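Local coordinates for protein 2-hydroxyisobutyryl-CoA synthetase (Aquincola tertiaricarbonis, PDB 6HE0) that belongs to the ANL clan of AMP-binding enzymes, pairing a large AMP-binding domain with a smaller C-terminal domain, at residues G296-Q301 with Y359-Q364; H123-S128 with F137-A142. One frame throughout, in Å; residues are numbered along the deposited sequence.

Interaction 1: residues G296-Q301 with Y359-Q364; sequences GMLCWQ and YPRLPQ
Tyr359 and Trp300 both set CG anti to their own carbonyl carbon (chi1 -73° and -66°), which lays the tyrosine ring under the backbone of Trp300 and against its indole. Trp300 CA stands over the middle of the phenol face, 3.8 Å from the centroid of the Tyr359 ring, a CH-pi contact. The two ring systems meet obliquely, the pyrrole part of the indole turned 40° from the phenol; Tyr359 CE2 lies over the rim of one indole face, 3.6 Å from Trp300 CE3. Leu298 CD2 meets the tyrosine ring at its edge, while Leu298 CD1 rests on Arg361 CG (3.8 Å). On the other side of the strand pair Cys299 SG packs on Leu362 CD2 at 3.6 Å, and Met297 CE approaches the second methyl of that leucine. Gln301 CG lies against Pro360 CD at 3.6 Å.

Three backbone bonds join the antiparallel strands: Leu362 N to Met297 O (2.7 Å), Met297 N to Leu362 O (2.9 Å) and Cys299 N to Pro360 O (2.9 Å). Beyond Cys299 an inverse gamma turn centred on Trp300 bends the chain, leaving Gln301 beside Pro360. The phenol hydroxyl hydrogen-bonds Asp302, and Trp300 NE1 is held by Ala288 O. Strand 297-299 is the middle of a three-stranded antiparallel sheet between 287-288 and 361-362, with helices 36-40 and 141-157 packing on Trp300 and helix 43-64 on Gln301 and Tyr359.

Interaction 2: residues H123-S128 with F137-A142; sequences HVHGTS and FGIGRA
Phe137 and His125 face each other across a beta hairpin whose connection carries the Gly-, Ser- and Thr-rich phosphate-binding loop of the ANL fold. Strands 123-126 and 137-140 run antiparallel with a marked twist, their axes 146° apart. From its CB outward, Phe137 tracks along the opposite strand. CB lies 4.1 Å from His125 CB; CG, anti to the carbonyl carbon (chi1 -63°), turns the ring toward the end of that strand. CD2 then meets Gly126 N at 3.8 Å, CE2 reaches the methyl of Thr127, and CZ, at the tip, touches Thr127 CG2 at 3.7 Å, the two side chains crossing at about a right angle. The threonine hydroxyl hydrogen-bonds Thr135, in the connection just before the second strand.

Farther along, Ile139 lies on the same face as Phe137, with CG1 at the edge of the His125 imidazole. The two imidazoles on this face are linked through His123 ND1 and His125 NE2, 2.9 Å apart, and His123 NE2 bonds Glu186 of the second subunit. Of the four backbone bonds, Ile139 N to His123 O measures 2.9 Å, whereas His123 N to Ile139 O is longer, at 3.2 Å. His125 N bonds Phe137 O at 2.9 Å. Its return partner departs from the plane: Phe137 N approaches His125 O from above, 57° out of the carbonyl plane, at 2.8 Å.

In the fold
Interactions 1 and 2 do not touch: their centres are 26 Å apart and their nearest atoms about 16 Å. Both nonetheless come near the nucleotide pocket. The side chain of Thr127 in interaction 2 is about 4 Å from the bound AMP, and that of Met297 in interaction 1 about 5 Å from it. Helix 141-157 links them directly: it starts where the hairpin strand of interaction 2 ends, packs on Ile139 through Trp144 and Ile147, and farther along sets Arg153 and Ile154 against Trp300 of interaction 1. Their surroundings differ, since the second subunit reaches the hairpin, whereas no other protein chain of the assembly touches 296-301 or 359-364.

Interaction 1: residues G296-Q301 with Y359-Q364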
loop_
_atom_site.group_PDB
_atom_site.type_symbol
_atom_site.label_atom_id
_atom_site.label_comp_id
_atom_site.label_asym_id
_atom_site.label_seq_id
_atom_site.Cartn_x
_atom_site.Cartn_y
_atom_site.Cartn_z
ATOM N N GLY A 296 -5.350 -27.604 3.140
ATOM C CA GLY A 296 -5.457 -27.410 1.702
ATOM C C GLY A 296 -6.477 -26.364 1.339
ATOM O O GLY A 296 -6.722 -25.443 2.123
ATOM N N MET A 297 -7.117 -26.508 0.158
ATOM C CA MET A 297 -8.045 -25.492 -0.311
ATOM C C MET A 297 -9.290 -26.009 -0.957
ATOM O O MET A 297 -9.267 -27.035 -1.599
ATOM C CB MET A 297 -7.321 -24.554 -1.288
ATOM C CG MET A 297 -6.026 -24.001 -0.732
ATOM S SD MET A 297 -5.246 -22.793 -1.783
ATOM C CE MET A 297 -4.455 -23.807 -2.914
ATOM N N LEU A 298 -10.350 -25.236 -0.878
ATOM C CA LEU A 298 -11.606 -25.506 -1.562
ATOM C C LEU A 298 -11.624 -24.676 -2.834
ATOM O O LEU A 298 -11.082 -23.559 -2.851
ATOM C CB LEU A 298 -12.775 -25.111 -0.656
ATOM C CG LEU A 298 -13.627 -26.215 -0.021
ATOM C CD1 LEU A 298 -12.803 -27.360 0.593
ATOM C CD2 LEU A 298 -14.569 -25.631 0.989
ATOM N N CYS A 299 -12.198 -25.241 -3.912
ATOM C CA CYS A 299 -12.389 -24.559 -5.197
ATOM C C CYS A 299 -13.787 -23.972 -5.173
ATOM O O CYS A 299 -14.759 -24.720 -5.320
ATOM C CB CYS A 299 -12.224 -25.525 -6.368
ATOM S SG CYS A 299 -10.580 -26.253 -6.493
ATOM N N TRP A 300 -13.892 -22.652 -4.937
ATOM C CA TRP A 300 -15.161 -21.908 -4.844
ATOM C C TRP A 300 -15.669 -21.680 -6.276
ATOM O O TRP A 300 -15.541 -20.581 -6.823
ATOM C CB TRP A 300 -14.907 -20.585 -4.094
ATOM C CG TRP A 300 -14.525 -20.778 -2.657
ATOM C CD1 TRP A 300 -13.356 -21.306 -2.169
ATOM C CD2 TRP A 300 -15.309 -20.417 -1.514
ATOM N NE1 TRP A 300 -13.384 -21.329 -0.794
ATOM C CE2 TRP A 300 -14.568 -20.783 -0.362
ATOM C CE3 TRP A 300 -16.575 -19.813 -1.347
ATOM C CZ2 TRP A 300 -15.050 -20.566 0.941
ATOM C CZ3 TRP A 300 -17.055 -19.613 -0.058
ATOM C CH2 TRP A 300 -16.295 -19.982 1.067
ATOM N N GLN A 301 -16.219 -22.749 -6.875
ATOM C CA GLN A 301 -16.621 -22.895 -8.287
ATOM C C GLN A 301 -17.547 -21.826 -8.864
ATOM O O GLN A 301 -17.422 -21.550 -10.061
ATOM C CB GLN A 301 -17.223 -24.281 -8.570
ATOM C CG GLN A 301 -16.254 -25.450 -8.346
ATOM C CD GLN A 301 -14.999 -25.360 -9.168
ATOM O OE1 GLN A 301 -14.184 -24.429 -9.026
ATOM N NE2 GLN A 301 -14.824 -26.330 -10.049
ATOM N N TYR A 359 -17.862 -28.201 -2.541
ATOM C CA TYR A 359 -16.891 -27.763 -3.536
ATOM C C TYR A 359 -15.822 -28.811 -3.722
ATOM O O TYR A 359 -15.449 -29.467 -2.730
ATOM C CB TYR A 359 -16.170 -26.472 -3.060
ATOM C CG TYR A 359 -16.986 -25.199 -3.088
ATOM C CD1 TYR A 359 -17.750 -24.858 -4.202
ATOM C CD2 TYR A 359 -16.946 -24.302 -2.026
ATOM C CE1 TYR A 359 -18.510 -23.693 -4.224
ATOM C CE2 TYR A 359 -17.727 -23.149 -2.025
ATOM C CZ TYR A 359 -18.505 -22.847 -3.128
ATOM O OH TYR A 359 -19.203 -21.669 -3.164
ATOM N N PRO A 360 -15.209 -28.891 -4.932
ATOM C CA PRO A 360 -14.000 -29.733 -5.084
ATOM C C PRO A 360 -12.916 -29.214 -4.133
ATOM O O PRO A 360 -12.912 -28.031 -3.750
ATOM C CB PRO A 360 -13.559 -29.495 -6.544
ATOM C CG PRO A 360 -14.748 -28.922 -7.240
ATOM C CD PRO A 360 -15.518 -28.163 -6.177
ATOM N N ARG A 361 -12.035 -30.103 -3.696
ATOM C CA ARG A 361 -10.986 -29.735 -2.766
ATOM C C ARG A 361 -9.607 -30.049 -3.358
ATOM O O ARG A 361 -9.452 -31.002 -4.114
ATOM C CB ARG A 361 -11.201 -30.507 -1.448
ATOM C CG ARG A 361 -10.317 -30.060 -0.305
ATOM C CD ARG A 361 -10.558 -30.895 0.922
ATOM N NE ARG A 361 -10.101 -30.196 2.123
ATOM C CZ ARG A 361 -10.231 -30.666 3.356
ATOM N NH1 ARG A 361 -10.806 -31.848 3.570
ATOM N NH2 ARG A 361 -9.796 -29.957 4.390
ATOM N N LEU A 362 -8.610 -29.251 -2.962
ATOM C CA LEU A 362 -7.176 -29.393 -3.250
ATOM C C LEU A 362 -6.604 -29.814 -1.858
ATOM O O LEU A 362 -6.249 -28.948 -1.067
ATOM C CB LEU A 362 -6.579 -28.039 -3.756
ATOM C CG LEU A 362 -7.301 -27.358 -4.963
ATOM C CD1 LEU A 362 -6.523 -26.186 -5.498
ATOM C CD2 LEU A 362 -7.638 -28.345 -6.079
ATOM N N PRO A 363 -6.640 -31.132 -1.495
ATOM C CA PRO A 363 -6.262 -31.537 -0.122
ATOM C C PRO A 363 -4.853 -31.198 0.317
ATOM O O PRO A 363 -4.642 -31.074 1.525
ATOM C CB PRO A 363 -6.525 -33.048 -0.096
ATOM C CG PRO A 363 -6.571 -33.468 -1.511
ATOM C CD PRO A 363 -7.117 -32.296 -2.272
ATOM N N GLN A 364 -3.918 -30.979 -0.628
ATOM C CA GLN A 364 -2.523 -30.586 -0.311
ATOM C C GLN A 364 -2.134 -29.233 -0.930
ATOM O O GLN A 364 -0.950 -28.934 -1.126
ATOM C CB GLN A 364 -1.550 -31.671 -0.773
ATOM C CG GLN A 364 -1.498 -32.893 0.146
ATOM C CD GLN A 364 -0.943 -34.079 -0.599
ATOM O OE1 GLN A 364 0.201 -34.071 -1.090
ATOM N NE2 GLN A 364 -1.762 -35.119 -0.727
#

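Interaction 2: residues H123-S128 with F137-A142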
loop_
_atom_site.group_PDB
_atom_site.type_symbol
_atom_site.label_atom_id
_atom_site.label_comp_id
_atom_site.label_asym_id
_atom_site.label_seq_id
_atom_site.Cartn_x
_atom_site.Cartn_y
_atom_site.Cartn_z
ATOM N N HIS A 123 -8.524 0.773 -10.865
ATOM C CA HIS A 123 -7.188 0.566 -10.346
ATOM C C HIS A 123 -6.334 -0.028 -11.424
ATOM O O HIS A 123 -6.787 -0.910 -12.147
ATOM C CB HIS A 123 -7.195 -0.428 -9.147
ATOM C CG HIS A 123 -7.275 0.192 -7.776
ATOM N ND1 HIS A 123 -6.551 -0.328 -6.709
ATOM C CD2 HIS A 123 -8.010 1.245 -7.330
ATOM C CE1 HIS A 123 -6.886 0.401 -5.654
ATOM N NE2 HIS A 123 -7.777 1.342 -5.966
ATOM N N VAL A 124 -5.068 0.394 -11.469
ATOM C CA VAL A 124 -4.046 -0.164 -12.326
ATOM C C VAL A 124 -3.071 -0.870 -11.428
ATOM O O VAL A 124 -2.549 -0.287 -10.480
ATOM C CB VAL A 124 -3.378 0.886 -13.248
ATOM C CG1 VAL A 124 -2.182 0.306 -14.004
ATOM C CG2 VAL A 124 -4.401 1.441 -14.226
ATOM N N HIS A 125 -2.898 -2.162 -11.674
ATOM C CA HIS A 125 -1.941 -3.019 -10.972
ATOM C C HIS A 125 -1.108 -3.687 -12.048
ATOM O O HIS A 125 -1.156 -3.260 -13.215
ATOM C CB HIS A 125 -2.663 -4.016 -10.069
ATOM C CG HIS A 125 -3.249 -3.349 -8.872
ATOM N ND1 HIS A 125 -2.465 -3.019 -7.783
ATOM C CD2 HIS A 125 -4.495 -2.855 -8.681
ATOM C CE1 HIS A 125 -3.259 -2.359 -6.958
ATOM N NE2 HIS A 125 -4.493 -2.249 -7.443
ATOM N N GLY A 126 -0.340 -4.700 -11.677
ATOM C CA GLY A 126 0.445 -5.400 -12.673
ATOM C C GLY A 126 1.325 -6.462 -12.087
ATOM O O GLY A 126 1.160 -6.866 -10.929
ATOM N N THR A 127 2.269 -6.913 -12.903
ATOM C CA THR A 127 3.259 -7.923 -12.522
ATOM C C THR A 127 4.659 -7.449 -12.874
ATOM O O THR A 127 4.834 -6.432 -13.537
ATOM C CB THR A 127 2.959 -9.293 -13.167
ATOM O OG1 THR A 127 3.005 -9.165 -14.586
ATOM C CG2 THR A 127 1.612 -9.878 -12.729
ATOM N N SER A 128 5.648 -8.164 -12.361
ATOM C CA SER A 128 7.070 -8.000 -12.622
ATOM C C SER A 128 7.482 -9.329 -13.228
ATOM O O SER A 128 6.644 -10.228 -13.381
ATOM C CB SER A 128 7.832 -7.788 -11.312
ATOM O OG SER A 128 7.632 -6.490 -10.776
ATOM N N PHE A 137 -2.501 -4.783 -15.119
ATOM C CA PHE A 137 -3.877 -5.159 -14.831
ATOM C C PHE A 137 -4.687 -3.856 -14.766
ATOM O O PHE A 137 -4.280 -2.924 -14.093
ATOM C CB PHE A 137 -4.009 -5.922 -13.497
ATOM C CG PHE A 137 -3.296 -7.249 -13.426
ATOM C CD1 PHE A 137 -3.332 -8.138 -14.494
ATOM C CD2 PHE A 137 -2.613 -7.626 -12.280
ATOM C CE1 PHE A 137 -2.700 -9.378 -14.411
ATOM C CE2 PHE A 137 -1.966 -8.862 -12.207
ATOM C CZ PHE A 137 -2.015 -9.729 -13.271
ATOM N N GLY A 138 -5.796 -3.809 -15.473
ATOM C CA GLY A 138 -6.724 -2.680 -15.461
ATOM C C GLY A 138 -8.019 -3.228 -14.911
ATOM O O GLY A 138 -8.715 -3.984 -15.596
ATOM N N ILE A 139 -8.276 -2.962 -13.630
ATOM C CA ILE A 139 -9.440 -3.514 -12.951
ATOM C C ILE A 139 -10.538 -2.484 -12.951
ATOM O O ILE A 139 -10.352 -1.373 -12.420
ATOM C CB ILE A 139 -9.149 -3.981 -11.484
ATOM C CG1 ILE A 139 -7.671 -4.503 -11.276
ATOM C CG2 ILE A 139 -10.212 -4.987 -10.998
ATOM C CD1 ILE A 139 -7.335 -5.864 -11.720
ATOM N N GLY A 140 -11.693 -2.893 -13.485
ATOM C CA GLY A 140 -12.892 -2.061 -13.521
ATOM C C GLY A 140 -13.493 -1.879 -12.140
ATOM O O GLY A 140 -13.267 -2.692 -11.231
ATOM N N ARG A 141 -14.248 -0.796 -11.984
ATOM C CA ARG A 141 -14.934 -0.395 -10.769
ATOM C C ARG A 141 -15.841 -1.534 -10.229
ATOM O O ARG A 141 -15.763 -1.886 -9.044
ATOM C CB ARG A 141 -15.758 0.859 -11.103
ATOM C CG ARG A 141 -16.210 1.677 -9.919
ATOM C CD ARG A 141 -15.809 3.149 -10.042
ATOM N NE ARG A 141 -15.996 3.679 -11.397
ATOM C CZ ARG A 141 -15.012 4.113 -12.188
ATOM N NH1 ARG A 141 -13.749 4.105 -11.761
ATOM N NH2 ARG A 141 -15.283 4.565 -13.405
ATOM N N ALA A 142 -16.688 -2.099 -11.105
ATOM C CA ALA A 142 -17.616 -3.189 -10.788
ATOM C C ALA A 142 -16.844 -4.493 -10.377
ATOM O O ALA A 142 -17.231 -5.158 -9.408
ATOM C CB ALA A 142 -18.549 -3.439 -11.984
#